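Local coordinates for protein GlcNAc-alpha-1,4-Gal-releasing endo-beta-galactosidase (Clostridium perfringens, PDB 1UPS) that probably hydrolyses internal beta-galactosidic bonds of glycans, releasing the disaccharide GlcNAc-alpha-1,4-Gal, and binds a calcium ion, at residues A[46-51]-A[96-101]. Numbering follows the deposited sequence.
Sequences EKWTDY and SAIMSF
The indole of Trp48 carries Ile98 on one face, with CD1 of Ile98 3.7 Å from the centroid of the six-membered ring and 23° off its normal, a CH-pi contact. CD1 sits off centre, over the CD2-CE3 side of that ring, 3.4 Å from Trp48 CD2. At the ring edge lies the backbone of Met99, CA in plane and the carbonyl carbon close to it, 3.4 Å from Trp48 CE3. CG of Trp48 stands anti to its carbonyl carbon, while CG1 of Ile98 takes the crowded position between N and C (chi1 65°); from there the extended second torsion of Ile98 (chi2 167°) carries CD1 over the indole. Trp48 NE1 bonds to Asp36 OD1, which would help fix the ring's rotation. Met99 CB lies over one face of the Phe101 ring, offset toward the rim.

Thr49 and Met99 form an antiparallel hydrogen-bonded pair. Thr49 N donates to Met99 O at 2.8 Å, nearly along the C=O axis, and Met99 N returns a bond to Thr49 O at 2.9 Å, in the carbonyl plane. Beside this pair, Thr49 CG2 packs 3.4 Å from Phe101 O, and Met99 CG meets Tyr51 O at 3.5 Å.

Strand 94-99 also pairs with strand 246-254. Through this single bridge the loop after strand 30-36 runs along the outermost strand of a six-stranded antiparallel sheet, within the beta-sandwich (jelly-roll) fold of family GH16.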
ATOM      1  N   GLU A  46      17.540 -13.254 -16.284  1.00 16.47           N
ATOM      2  CA  GLU A  46      17.125 -14.302 -15.364  1.00 16.44           C
ATOM      3  C   GLU A  46      16.079 -13.769 -14.384  1.00 15.52           C
ATOM      4  O   GLU A  46      15.407 -14.552 -13.706  1.00 15.64           O
ATOM      5  CB  GLU A  46      18.339 -14.898 -14.620  1.00 16.96           C
ATOM      6  CG  GLU A  46      19.239 -15.785 -15.487  0.65 19.98           C
ATOM      7  CD  GLU A  46      18.501 -16.939 -16.157  0.65 24.46           C
ATOM      8  OE1 GLU A  46      18.700 -17.147 -17.377  0.65 26.24           O
ATOM      9  OE2 GLU A  46      17.729 -17.653 -15.471  0.65 26.80           O
ATOM     10  N   LYS A  47      15.921 -12.446 -14.319  1.00 13.96           N
ATOM     11  CA  LYS A  47      14.977 -11.821 -13.372  1.00 13.41           C
ATOM     12  C   LYS A  47      13.804 -11.120 -14.061  1.00 12.85           C
ATOM     13  O   LYS A  47      12.684 -11.095 -13.524  1.00 13.00           O
ATOM     14  CB  LYS A  47      15.716 -10.806 -12.487  1.00 13.50           C
ATOM     15  CG  LYS A  47      16.804 -11.426 -11.629  1.00 13.99           C
ATOM     16  CD  LYS A  47      17.565 -10.408 -10.790  1.00 15.05           C
ATOM     17  CE  LYS A  47      18.577 -11.163  -9.878  1.00 16.86           C
ATOM     18  NZ  LYS A  47      19.604 -10.276  -9.284  1.00 20.64           N
ATOM     19  N   TRP A  48      14.073 -10.538 -15.233  1.00 12.35           N
ATOM     20  CA  TRP A  48      13.116  -9.653 -15.917  1.00 11.87           C
ATOM     21  C   TRP A  48      12.952  -9.974 -17.396  1.00 12.28           C
ATOM     22  O   TRP A  48      13.916 -10.378 -18.077  1.00 12.11           O
ATOM     23  CB  TRP A  48      13.573  -8.180 -15.827  1.00 11.85           C
ATOM     24  CG  TRP A  48      13.816  -7.714 -14.433  1.00 11.97           C
ATOM     25  CD1 TRP A  48      15.030  -7.592 -13.808  1.00 12.67           C
ATOM     26  CD2 TRP A  48      12.827  -7.329 -13.473  1.00 12.47           C
ATOM     27  NE1 TRP A  48      14.854  -7.137 -12.521  1.00 13.64           N
ATOM     28  CE2 TRP A  48      13.513  -6.990 -12.279  1.00 12.23           C
ATOM     29  CE3 TRP A  48      11.421  -7.243 -13.495  1.00 13.51           C
ATOM     30  CZ2 TRP A  48      12.850  -6.544 -11.126  1.00 12.76           C
ATOM     31  CZ3 TRP A  48      10.753  -6.806 -12.342  1.00 15.45           C
ATOM     32  CH2 TRP A  48      11.475  -6.474 -11.166  1.00 12.90           C
ATOM     33  N   THR A  49      11.740  -9.737 -17.892  1.00 12.19           N
ATOM     34  CA  THR A  49      11.530  -9.552 -19.315  1.00 12.64           C
ATOM     35  C   THR A  49      11.230  -8.074 -19.618  1.00 12.83           C
ATOM     36  O   THR A  49      10.672  -7.368 -18.774  1.00 12.85           O
ATOM     37  CB  THR A  49      10.445 -10.517 -19.851  1.00 12.59           C
ATOM     38  OG1 THR A  49      10.384 -10.402 -21.282  1.00 13.73           O
ATOM     39  CG2 THR A  49       9.016 -10.158 -19.356  1.00 13.85           C
ATOM     40  N   ASP A  50      11.635  -7.604 -20.797  1.00 13.18           N
ATOM     41  CA  ASP A  50      11.435  -6.196 -21.163  1.00 13.67           C
ATOM     42  C   ASP A  50      10.276  -6.004 -22.151  1.00 13.58           C
ATOM     43  O   ASP A  50      10.326  -5.186 -23.070  1.00 13.35           O
ATOM     44  CB  ASP A  50      12.744  -5.533 -21.628  1.00 13.73           C
ATOM     45  CG  ASP A  50      13.440  -6.292 -22.742  1.00 16.21           C
ATOM     46  OD1 ASP A  50      14.518  -5.810 -23.191  1.00 16.90           O
ATOM     47  OD2 ASP A  50      13.012  -7.368 -23.213  1.00 15.24           O
ATOM     48  N   TYR A  51       9.209  -6.758 -21.923  1.00 13.89           N
ATOM     49  CA  TYR A  51       7.974  -6.587 -22.668  1.00 13.96           C
ATOM     50  C   TYR A  51       6.818  -6.402 -21.694  1.00 14.18           C
ATOM     51  O   TYR A  51       6.775  -7.061 -20.632  1.00 13.84           O
ATOM     52  CB  TYR A  51       7.699  -7.823 -23.518  1.00 14.98           C
ATOM     53  CG  TYR A  51       8.648  -8.008 -24.682  1.00 16.65           C
ATOM     54  CD1 TYR A  51       9.897  -8.609 -24.498  1.00 18.16           C
ATOM     55  CD2 TYR A  51       8.286  -7.614 -25.969  1.00 18.45           C
ATOM     56  CE1 TYR A  51      10.778  -8.782 -25.570  1.00 18.64           C
ATOM     57  CE2 TYR A  51       9.155  -7.791 -27.054  1.00 18.43           C
ATOM     58  CZ  TYR A  51      10.394  -8.380 -26.842  1.00 20.21           C
ATOM     59  OH  TYR A  51      11.248  -8.578 -27.902  1.00 20.43           O
ATOM     60  N   SER A  96       6.722   1.910 -21.256  1.00  9.75           N
ATOM     61  CA  SER A  96       7.941   1.112 -21.248  1.00 10.10           C
ATOM     62  C   SER A  96       7.952   0.318 -19.948  1.00  9.81           C
ATOM     63  O   SER A  96       8.021   0.903 -18.849  1.00 10.31           O
ATOM     64  CB  SER A  96       9.185   1.998 -21.322  1.00  9.43           C
ATOM     65  OG  SER A  96       9.403   2.458 -22.650  1.00 10.08           O
ATOM     66  N   ALA A  97       7.934  -1.006 -20.061  1.00 10.57           N
ATOM     67  CA  ALA A  97       7.787  -1.874 -18.870  1.00  9.78           C
ATOM     68  C   ALA A  97       8.810  -3.013 -18.794  1.00 10.25           C
ATOM     69  O   ALA A  97       9.231  -3.561 -19.831  1.00 10.92           O
ATOM     70  CB  ALA A  97       6.359  -2.483 -18.844  1.00  9.70           C
ATOM     71  N   ILE A  98       9.172  -3.389 -17.563  1.00  9.86           N
ATOM     72  CA  ILE A  98       9.783  -4.697 -17.339  1.00  9.99           C
ATOM     73  C   ILE A  98       8.879  -5.495 -16.410  1.00 10.55           C
ATOM     74  O   ILE A  98       8.134  -4.908 -15.600  1.00 10.44           O
ATOM     75  CB  ILE A  98      11.246  -4.601 -16.813  1.00  9.59           C
ATOM     76  CG1 ILE A  98      11.316  -3.951 -15.413  1.00 11.07           C
ATOM     77  CG2 ILE A  98      12.115  -3.842 -17.827  1.00 10.09           C
ATOM     78  CD1 ILE A  98      12.678  -4.117 -14.708  1.00 11.15           C
ATOM     79  N   MET A  99       8.922  -6.825 -16.531  1.00 10.20           N
ATOM     80  CA  MET A  99       8.099  -7.671 -15.664  1.00 10.15           C
ATOM     81  C   MET A  99       8.921  -8.828 -15.150  1.00 10.06           C
ATOM     82  O   MET A  99       9.802  -9.291 -15.851  1.00 10.61           O
ATOM     83  CB  MET A  99       6.894  -8.234 -16.422  1.00 10.37           C
ATOM     84  CG  MET A  99       6.100  -7.218 -17.250  1.00 10.22           C
ATOM     85  SD  MET A  99       4.450  -7.797 -17.672  1.00 11.43           S
ATOM     86  CE  MET A  99       4.871  -9.337 -18.622  1.00 10.66           C
ATOM     87  N   SER A 100       8.625  -9.294 -13.933  1.00 10.88           N
ATOM     88  CA  SER A 100       9.345 -10.433 -13.337  1.00 10.93           C
ATOM     89  C   SER A 100       8.747 -11.810 -13.708  1.00 11.10           C
ATOM     90  O   SER A 100       9.007 -12.810 -13.036  1.00 11.78           O
ATOM     91  CB  SER A 100       9.425 -10.278 -11.808  1.00 11.29           C
ATOM     92  OG  SER A 100       8.173 -10.578 -11.198  1.00 10.87           O
ATOM     93  N   PHE A 101       7.969 -11.854 -14.787  1.00 11.96           N
ATOM     94  CA  PHE A 101       7.289 -13.083 -15.232  1.00 11.88           C
ATOM     95  C   PHE A 101       6.859 -12.898 -16.690  1.00 11.76           C
ATOM     96  O   PHE A 101       6.905 -11.781 -17.240  1.00 11.16           O
ATOM     97  CB  PHE A 101       6.035 -13.341 -14.376  1.00 11.82           C
ATOM     98  CG  PHE A 101       5.005 -12.254 -14.516  1.00 13.13           C
ATOM     99  CD1 PHE A 101       5.105 -11.089 -13.752  1.00 12.69           C
ATOM    100  CD2 PHE A 101       3.997 -12.355 -15.481  1.00 12.76           C
ATOM    101  CE1 PHE A 101       4.185 -10.037 -13.933  1.00 14.33           C
ATOM    102  CE2 PHE A 101       3.067 -11.316 -15.664  1.00 14.69           C
ATOM    103  CZ  PHE A 101       3.167 -10.153 -14.882  1.00 13.48           C
TER